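Long-range contact in putative carboxynorspermidine decarboxylase protein (Sinorhizobium meliloti, PDB 3MT1), which probably catalyses the pyridoxal 5'-phosphate-dependent decarboxylation of carboxynorspermidine and carboxyspermidine to norspermidine and spermidine, as a homodimer: residues K328-I340 with T351-S363. Numbering follows the deposited sequence.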
loop_
_atom_site.group_PDB
_atom_site.type_symbol
_atom_site.label_atom_id
_atom_site.label_comp_id
_atom_site.label_asym_id
_atom_site.label_seq_id
_atom_site.Cartn_x
_atom_site.Cartn_y
_atom_site.Cartn_z
ATOM N N LYS B 328 6.450 1.191 -1.732
ATOM C CA LYS B 328 5.171 0.628 -1.367
ATOM C C LYS B 328 4.023 1.512 -1.822
ATOM O O LYS B 328 2.910 1.373 -1.361
ATOM C CB LYS B 328 5.107 0.253 0.124
ATOM C CG LYS B 328 5.497 1.360 1.107
ATOM C CD LYS B 328 5.208 0.911 2.555
ATOM C CE LYS B 328 6.472 0.489 3.259
ATOM N NZ LYS B 328 6.223 -0.440 4.359
ATOM N N LYS B 329 4.300 2.395 -2.766
ATOM C CA LYS B 329 3.260 3.218 -3.329
ATOM C C LYS B 329 2.285 2.408 -4.163
ATOM O O LYS B 329 2.646 1.400 -4.776
ATOM C CB LYS B 329 3.880 4.331 -4.153
ATOM C CG LYS B 329 4.715 3.883 -5.353
ATOM C CD LYS B 329 5.332 5.121 -6.050
ATOM C CE LYS B 329 6.597 4.732 -6.848
ATOM N NZ LYS B 329 6.244 3.598 -7.756
ATOM N N ASN B 330 1.045 2.855 -4.201
ATOM C CA ASN B 330 0.006 2.114 -4.914
ATOM C C ASN B 330 -1.043 3.049 -5.589
ATOM O O ASN B 330 -1.009 4.288 -5.426
ATOM C CB ASN B 330 -0.660 1.169 -3.924
ATOM C CG ASN B 330 -1.216 1.910 -2.744
ATOM O OD1 ASN B 330 -2.320 2.456 -2.819
ATOM N ND2 ASN B 330 -0.438 1.992 -1.654
ATOM N N TRP B 331 -1.999 2.436 -6.285
ATOM C CA TRP B 331 -2.982 3.142 -7.094
ATOM C C TRP B 331 -4.337 3.283 -6.398
ATOM O O TRP B 331 -5.379 3.407 -7.037
ATOM C CB TRP B 331 -3.176 2.349 -8.360
ATOM C CG TRP B 331 -2.110 2.549 -9.324
ATOM C CD1 TRP B 331 -1.233 1.615 -9.770
ATOM C CD2 TRP B 331 -1.781 3.779 -9.989
ATOM N NE1 TRP B 331 -0.378 2.182 -10.683
ATOM C CE2 TRP B 331 -0.695 3.504 -10.846
ATOM C CE3 TRP B 331 -2.309 5.080 -9.952
ATOM C CZ2 TRP B 331 -0.114 4.490 -11.663
ATOM C CZ3 TRP B 331 -1.742 6.060 -10.766
ATOM C CH2 TRP B 331 -0.664 5.764 -11.615
ATOM N N PHE B 332 -4.325 3.240 -5.066
ATOM C CA PHE B 332 -5.530 3.418 -4.299
ATOM C C PHE B 332 -6.325 4.639 -4.769
ATOM O O PHE B 332 -5.761 5.749 -4.921
ATOM C CB PHE B 332 -5.117 3.619 -2.878
ATOM C CG PHE B 332 -6.252 3.878 -1.955
ATOM C CD1 PHE B 332 -7.222 2.897 -1.726
ATOM C CD2 PHE B 332 -6.351 5.102 -1.303
ATOM C CE1 PHE B 332 -8.280 3.136 -0.852
ATOM C CE2 PHE B 332 -7.410 5.346 -0.409
ATOM C CZ PHE B 332 -8.361 4.362 -0.180
ATOM N N ASN B 333 -7.619 4.417 -5.006
ATOM C CA ASN B 333 -8.558 5.428 -5.498
ATOM C C ASN B 333 -8.288 5.875 -6.942
ATOM O O ASN B 333 -8.990 6.725 -7.469
ATOM C CB ASN B 333 -8.617 6.650 -4.539
ATOM C CG ASN B 333 -9.712 6.516 -3.441
ATOM O OD1 ASN B 333 -10.011 5.416 -2.964
ATOM N ND2 ASN B 333 -10.306 7.653 -3.049
ATOM N N GLY B 334 -7.281 5.291 -7.581
ATOM C CA GLY B 334 -6.764 5.801 -8.832
ATOM C C GLY B 334 -6.114 7.180 -8.724
ATOM O O GLY B 334 -5.845 7.826 -9.752
ATOM N N VAL B 335 -5.858 7.670 -7.515
ATOM C CA VAL B 335 -5.145 8.949 -7.444
ATOM C C VAL B 335 -3.799 8.912 -8.166
ATOM O O VAL B 335 -3.135 7.876 -8.248
ATOM C CB VAL B 335 -5.009 9.602 -6.020
ATOM C CG1 VAL B 335 -6.349 9.655 -5.310
ATOM C CG2 VAL B 335 -3.964 8.909 -5.196
ATOM N N LYS B 336 -3.464 10.052 -8.755
ATOM C CA LYS B 336 -2.211 10.243 -9.469
ATOM C C LYS B 336 -1.017 9.815 -8.623
ATOM O O LYS B 336 -0.906 10.208 -7.463
ATOM C CB LYS B 336 -2.058 11.716 -9.877
ATOM C CG LYS B 336 -1.177 11.835 -11.107
ATOM C CD LYS B 336 -0.792 13.259 -11.468
ATOM C CE LYS B 336 0.257 13.215 -12.570
ATOM N NZ LYS B 336 1.129 14.423 -12.439
HETATM N N MSE B 337 -0.152 8.995 -9.200
HETATM C CA MSE B 337 1.002 8.542 -8.499
HETATM C C MSE B 337 2.143 9.578 -8.604
HETATM O O MSE B 337 2.332 10.185 -9.643
HETATM C CB MSE B 337 1.421 7.181 -9.049
HETATM C CG MSE B 337 2.496 6.478 -8.214
HETATM SE SE MSE B 337 2.838 4.741 -8.981
HETATM C CE MSE B 337 1.465 3.722 -8.022
ATOM N N PRO B 338 2.911 9.790 -7.526
ATOM C CA PRO B 338 3.827 10.910 -7.679
ATOM C C PRO B 338 4.994 10.600 -8.584
ATOM O O PRO B 338 5.514 9.491 -8.567
ATOM C CB PRO B 338 4.292 11.189 -6.238
ATOM C CG PRO B 338 3.208 10.601 -5.337
ATOM C CD PRO B 338 2.733 9.399 -6.110
ATOM N N ALA B 339 5.391 11.572 -9.386
ATOM C CA ALA B 339 6.573 11.450 -10.222
ATOM C C ALA B 339 7.783 11.247 -9.342
ATOM O O ALA B 339 7.777 11.605 -8.169
ATOM C CB ALA B 339 6.758 12.751 -11.128
ATOM N N ILE B 340 8.836 10.685 -9.907
ATOM C CA ILE B 340 10.069 10.550 -9.173
ATOM C C ILE B 340 11.014 11.577 -9.779
ATOM O O ILE B 340 11.216 11.593 -10.995
ATOM C CB ILE B 340 10.644 9.105 -9.278
ATOM C CG1 ILE B 340 9.709 8.095 -8.602
ATOM C CG2 ILE B 340 12.067 9.022 -8.707
ATOM C CD1 ILE B 340 10.230 6.573 -8.680
ATOM N N THR B 351 13.279 15.126 -14.075
ATOM C CA THR B 351 12.214 14.148 -13.859
ATOM C C THR B 351 12.714 12.798 -14.305
ATOM O O THR B 351 13.098 12.627 -15.459
ATOM C CB THR B 351 10.956 14.494 -14.616
ATOM O OG1 THR B 351 10.531 15.778 -14.186
ATOM C CG2 THR B 351 9.868 13.540 -14.269
ATOM N N VAL B 352 12.726 11.836 -13.393
ATOM C CA VAL B 352 13.225 10.514 -13.726
ATOM C C VAL B 352 12.121 9.630 -14.324
ATOM O O VAL B 352 12.323 8.994 -15.363
ATOM C CB VAL B 352 13.813 9.868 -12.486
ATOM C CG1 VAL B 352 14.049 8.408 -12.707
ATOM C CG2 VAL B 352 15.096 10.560 -12.112
ATOM N N ARG B 353 10.959 9.594 -13.663
ATOM C CA ARG B 353 9.880 8.681 -14.018
ATOM C C ARG B 353 8.550 9.320 -13.714
ATOM O O ARG B 353 8.312 9.799 -12.607
ATOM C CB ARG B 353 9.991 7.382 -13.217
ATOM C CG ARG B 353 8.834 6.363 -13.377
ATOM C CD ARG B 353 8.800 5.664 -14.739
ATOM N NE ARG B 353 8.140 4.364 -14.659
ATOM C CZ ARG B 353 6.879 4.105 -15.023
ATOM N NH1 ARG B 353 6.086 5.073 -15.506
ATOM N NH2 ARG B 353 6.399 2.863 -14.893
ATOM N N GLU B 354 7.676 9.306 -14.713
ATOM C CA GLU B 354 6.360 9.883 -14.598
ATOM C C GLU B 354 5.391 8.721 -14.769
ATOM O O GLU B 354 5.572 7.901 -15.673
ATOM C CB GLU B 354 6.184 10.868 -15.731
ATOM C CG GLU B 354 5.406 12.140 -15.424
ATOM C CD GLU B 354 5.502 13.170 -16.591
ATOM O OE1 GLU B 354 5.622 12.742 -17.779
ATOM O OE2 GLU B 354 5.453 14.400 -16.323
ATOM N N PHE B 355 4.389 8.637 -13.885
ATOM C CA PHE B 355 3.405 7.577 -13.945
ATOM C C PHE B 355 2.164 8.079 -14.647
ATOM O O PHE B 355 1.661 9.160 -14.351
ATOM C CB PHE B 355 3.102 6.992 -12.570
ATOM C CG PHE B 355 4.340 6.473 -11.835
ATOM C CD1 PHE B 355 4.955 7.235 -10.843
ATOM C CD2 PHE B 355 4.898 5.232 -12.160
ATOM C CE1 PHE B 355 6.094 6.767 -10.186
ATOM C CE2 PHE B 355 6.018 4.762 -11.527
ATOM C CZ PHE B 355 6.624 5.511 -10.531
ATOM N N THR B 356 1.691 7.305 -15.617
ATOM C CA THR B 356 0.669 7.763 -16.508
ATOM C C THR B 356 -0.550 6.855 -16.377
ATOM O O THR B 356 -0.505 5.825 -15.698
ATOM C CB THR B 356 1.189 7.671 -17.928
ATOM O OG1 THR B 356 1.320 6.294 -18.260
ATOM C CG2 THR B 356 2.548 8.344 -18.049
ATOM N N TYR B 357 -1.626 7.221 -17.058
ATOM C CA TYR B 357 -2.832 6.419 -17.098
ATOM C C TYR B 357 -2.550 4.952 -17.448
ATOM O O TYR B 357 -3.101 4.016 -16.837
ATOM C CB TYR B 357 -3.855 7.036 -18.086
ATOM C CG TYR B 357 -5.053 6.162 -18.262
ATOM C CD1 TYR B 357 -6.025 6.093 -17.263
ATOM C CD2 TYR B 357 -5.202 5.366 -19.391
ATOM C CE1 TYR B 357 -7.133 5.281 -17.404
ATOM C CE2 TYR B 357 -6.314 4.529 -19.541
ATOM C CZ TYR B 357 -7.264 4.502 -18.532
ATOM O OH TYR B 357 -8.338 3.685 -18.612
ATOM N N ALA B 358 -1.690 4.755 -18.435
ATOM C CA ALA B 358 -1.366 3.415 -18.902
ATOM C C ALA B 358 -0.684 2.583 -17.787
ATOM O O ALA B 358 -0.874 1.379 -17.722
ATOM C CB ALA B 358 -0.497 3.488 -20.163
ATOM N N ASP B 359 0.097 3.210 -16.904
ATOM C CA ASP B 359 0.578 2.500 -15.730
ATOM C C ASP B 359 -0.609 2.084 -14.887
ATOM O O ASP B 359 -0.759 0.923 -14.577
ATOM C CB ASP B 359 1.544 3.355 -14.929
ATOM C CG ASP B 359 2.837 3.579 -15.654
ATOM O OD1 ASP B 359 3.490 2.585 -15.998
ATOM O OD2 ASP B 359 3.216 4.753 -15.908
ATOM N N TYR B 360 -1.493 3.012 -14.546
ATOM C CA TYR B 360 -2.660 2.644 -13.758
ATOM C C TYR B 360 -3.442 1.501 -14.381
ATOM O O TYR B 360 -3.680 0.496 -13.723
ATOM C CB TYR B 360 -3.568 3.850 -13.545
ATOM C CG TYR B 360 -4.925 3.546 -12.963
ATOM C CD1 TYR B 360 -5.074 3.109 -11.636
ATOM C CD2 TYR B 360 -6.069 3.763 -13.718
ATOM C CE1 TYR B 360 -6.358 2.863 -11.104
ATOM C CE2 TYR B 360 -7.328 3.526 -13.216
ATOM C CZ TYR B 360 -7.473 3.083 -11.933
ATOM O OH TYR B 360 -8.735 2.892 -11.470
ATOM N N GLU B 361 -3.791 1.653 -15.670
ATOM C CA GLU B 361 -4.697 0.731 -16.352
ATOM C C GLU B 361 -4.099 -0.658 -16.397
ATOM O O GLU B 361 -4.800 -1.660 -16.162
ATOM C CB GLU B 361 -4.978 1.178 -17.781
ATOM C CG GLU B 361 -6.236 0.561 -18.337
ATOM C CD GLU B 361 -6.385 0.698 -19.830
ATOM O OE1 GLU B 361 -7.524 1.005 -20.293
ATOM O OE2 GLU B 361 -5.374 0.490 -20.536
ATOM N N GLN B 362 -2.798 -0.687 -16.711
ATOM C CA GLN B 362 -1.999 -1.905 -16.799
ATOM C C GLN B 362 -1.739 -2.598 -15.442
ATOM O O GLN B 362 -1.365 -3.774 -15.397
ATOM C CB GLN B 362 -0.682 -1.616 -17.547
ATOM C CG GLN B 362 -0.912 -1.480 -19.048
ATOM C CD GLN B 362 0.173 -0.689 -19.756
ATOM O OE1 GLN B 362 1.212 -0.361 -19.183
ATOM N NE2 GLN B 362 -0.077 -0.353 -21.012
ATOM N N SER B 363 -1.956 -1.904 -14.343
ATOM C CA SER B 363 -1.855 -2.578 -13.073
ATOM C C SER B 363 -3.135 -3.350 -12.699
ATOM O O SER B 363 -3.114 -4.123 -11.756
ATOM C CB SER B 363 -1.489 -1.592 -11.967
ATOM O OG SER B 363 -2.603 -0.777 -11.694
#
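At the base of the beta hairpin of strands 339-343 and 349-353, I340 faces both V352 and R353 in a classic beta bulge. I340 N donates to R353 O at 2.9 Å. I340 O takes V352 N at 2.8 Å and, weakly, R353 N.

Beyond the bulge, F355 is enclosed by K329, M337 and P338. The selenium of selenomethionine M337, SE, sits over the centre of its ring, 3.7 Å from F355 CG, a Met-aromatic contact. R353 CG lies over the opposite face, toward the rim. P338 O lies at the ring edge, in plane, 3.2 Å from F355 CE1. K329 NZ comes within 3.4 Å of F355 CZ and hydrogen-bonds to S363 O of the second subunit.

Helix 357-362 packs against W331. Y360 CB lies straight over the six-membered ring of W331, a CH-pi contact 3.7 Å from the centroid. The Y360 ring turns its edge to the same indole, planes at 64°. The extended M337 chain bends at chi3 (-88°), placing CE over the other indole face, toward the rim.

R353 grips D359 end-on through NH1 and NH2, from above the carboxylate plane; Q362 of the second subunit is another polar partner of R353. D359 OD2 also accepts from T356 N, at the helix N-cap. W331 thus packs the helix, while the R353-D359 salt bridge and the T356 N bond probably fix its start.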